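Local coordinates for DUF3244 domain-containing protein (Bacteroides vulgatus ATCC 8482, PDB 3D33), which is of unknown function but adopts an immunoglobulin-like beta-sandwich fold of the E-set group, at residues I79-A82 and N83-A86. Sequence-based numbering, arbitrary orientation.
Sequences ISIA and NFPA
Ile81 and Phe84 are the first and last residues of a type I beta turn, with their CA atoms 5.4 Å apart. Ala82 and Asn83 fill its two central positions with turn-forming backbone conformations. Phe84 N donates to Ile81 O over 3.1 Å, and the N-H...O angle of 152° supports a true bond, although the donor stands well above the carbonyl plane. Asn83 N lies almost as near to that oxygen, but its poor angle rules out a hydrogen bond. One residue earlier, Ser80 OG accepts a nearly straight bond from Ala82 N at 3.3 Å, which meets the definition of an ST turn; this turn overlaps the start of the beta turn, sharing Ile81 and Ala82, as the strand 76-80 gives out.

The ring of Phe84 packs on the backbone and side chain of Ile81. With CG anti to its carbonyl carbon (chi1 -59°), Phe84 turns its ring back along residues 80 and 81. Ile81 CA sits over one face, 4.0 Å from the ring centroid and 19° off the normal, a CH-pi contact displaced somewhat toward the rim. Ile81 CG1 lies between the backbone N and the carbonyl carbon, leaving CG2 as the branch that reaches Phe84 CE2, at 3.7 Å; the two side chains cross at about a right angle. Ser80 O approaches the same face, 3.9 Å from Phe84 CZ. Beyond the turn, the ring also meets Tyr89 and touches Val64 and Ile55 of the other sheet, and Lys107 NZ bonds to Phe84 O.

Residues 81-86 therefore carry the chain from the edge strand of one sheet to strand 87-96 of the other, an intersheet connection of the sandwich. Its chemistry implies a turn braced twice at the same ends, by the backbone bond and by an aromatic face against the alpha carbon of Ile81, with Ser80 OG accepting from the backbone N of Ala82 where the strand ends.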
ATOM      1  N   ILE A  79      -0.452  -2.197   8.271  1.00 20.18           N
ATOM      2  CA  ILE A  79      -0.290  -0.777   8.580  1.00 20.77           C
ATOM      3  C   ILE A  79      -1.531  -0.315   9.338  1.00 21.46           C
ATOM      4  O   ILE A  79      -2.644  -0.408   8.830  1.00 21.87           O
ATOM      5  CB  ILE A  79      -0.152   0.062   7.311  1.00 22.25           C
ATOM      6  CG1 ILE A  79       1.039  -0.384   6.464  1.00 26.49           C
ATOM      7  CG2 ILE A  79      -0.017   1.562   7.649  1.00 21.47           C
ATOM      8  CD1 ILE A  79       1.080   0.299   5.092  1.00 24.84           C
ATOM      9  N   SER A  80      -1.333   0.215  10.536  1.00 21.79           N
ATOM     10  CA  SER A  80      -2.446   0.801  11.299  1.00 21.77           C
ATOM     11  C   SER A  80      -2.727   2.177  10.762  1.00 20.70           C
ATOM     12  O   SER A  80      -1.824   3.036  10.712  1.00 22.44           O
ATOM     13  CB  SER A  80      -2.128   0.945  12.772  1.00 26.45           C
ATOM     14  OG  SER A  80      -3.249   1.548  13.405  1.00 27.18           O
ATOM     15  N   ILE A  81      -3.972   2.392  10.347  1.00 20.99           N
ATOM     16  CA  ILE A  81      -4.422   3.713   9.900  1.00 19.79           C
ATOM     17  C   ILE A  81      -5.254   4.419  10.986  1.00 18.23           C
ATOM     18  O   ILE A  81      -5.831   5.470  10.766  1.00 17.71           O
ATOM     19  CB  ILE A  81      -5.210   3.619   8.579  1.00 19.19           C
ATOM     20  CG1 ILE A  81      -6.516   2.818   8.716  1.00 21.69           C
ATOM     21  CG2 ILE A  81      -4.332   2.978   7.482  1.00 20.32           C
ATOM     22  CD1 ILE A  81      -7.388   2.859   7.418  1.00 23.77           C
ATOM     23  N   ALA A  82      -5.275   3.836  12.176  1.00 18.11           N
ATOM     24  CA  ALA A  82      -6.191   4.239  13.246  1.00 18.85           C
ATOM     25  C   ALA A  82      -5.923   5.663  13.737  1.00 19.08           C
ATOM     26  O   ALA A  82      -6.820   6.341  14.212  1.00 18.25           O
ATOM     27  CB  ALA A  82      -6.076   3.266  14.408  1.00 20.31           C
ATOM     28  N   ASN A  83      -4.671   6.097  13.652  1.00 15.93           N
ATOM     29  CA  ASN A  83      -4.309   7.447  14.106  1.00 18.01           C
ATOM     30  C   ASN A  83      -4.003   8.423  12.960  1.00 17.46           C
ATOM     31  O   ASN A  83      -3.515   9.518  13.195  1.00 17.72           O
ATOM     32  CB  ASN A  83      -3.169   7.367  15.107  1.00 20.35           C
ATOM     33  CG  ASN A  83      -3.514   6.484  16.289  1.00 16.94           C
ATOM     34  OD1 ASN A  83      -2.872   5.456  16.518  1.00 24.23           O
ATOM     35  ND2 ASN A  83      -4.555   6.854  17.014  1.00 15.09           N
ATOM     36  N   PHE A  84      -4.324   8.042  11.727  1.00 18.68           N
ATOM     37  CA  PHE A  84      -4.375   9.023  10.665  1.00 17.69           C
ATOM     38  C   PHE A  84      -5.643   9.848  10.783  1.00 17.91           C
ATOM     39  O   PHE A  84      -6.704   9.317  11.111  1.00 18.71           O
ATOM     40  CB  PHE A  84      -4.367   8.391   9.280  1.00 18.86           C
ATOM     41  CG  PHE A  84      -3.173   7.529   8.950  1.00 19.14           C
ATOM     42  CD1 PHE A  84      -1.997   7.553   9.684  1.00 25.57           C
ATOM     43  CD2 PHE A  84      -3.223   6.732   7.822  1.00 23.20           C
ATOM     44  CE1 PHE A  84      -0.913   6.741   9.304  1.00 27.97           C
ATOM     45  CE2 PHE A  84      -2.174   5.932   7.456  1.00 26.33           C
ATOM     46  CZ  PHE A  84      -1.007   5.929   8.220  1.00 23.47           C
ATOM     47  N   PRO A  85      -5.560  11.166  10.500  1.00 18.39           N
ATOM     48  CA  PRO A  85      -6.782  11.954  10.433  1.00 17.79           C
ATOM     49  C   PRO A  85      -7.792  11.419   9.433  1.00 18.87           C
ATOM     50  O   PRO A  85      -7.428  10.818   8.424  1.00 19.42           O
ATOM     51  CB  PRO A  85      -6.275  13.337   9.973  1.00 20.19           C
ATOM     52  CG  PRO A  85      -4.909  13.406  10.520  1.00 20.07           C
ATOM     53  CD  PRO A  85      -4.368  12.020  10.324  1.00 18.78           C
ATOM     54  N   ALA A  86      -9.062  11.658   9.731  1.00 20.19           N
ATOM     55  CA  ALA A  86     -10.142  11.367   8.804  1.00 21.22           C
ATOM     56  C   ALA A  86      -9.904  12.156   7.509  1.00 20.03           C
ATOM     57  O   ALA A  86      -9.896  13.383   7.500  1.00 23.07           O
ATOM     58  CB  ALA A  86     -11.487  11.744   9.436  1.00 20.77           C
TER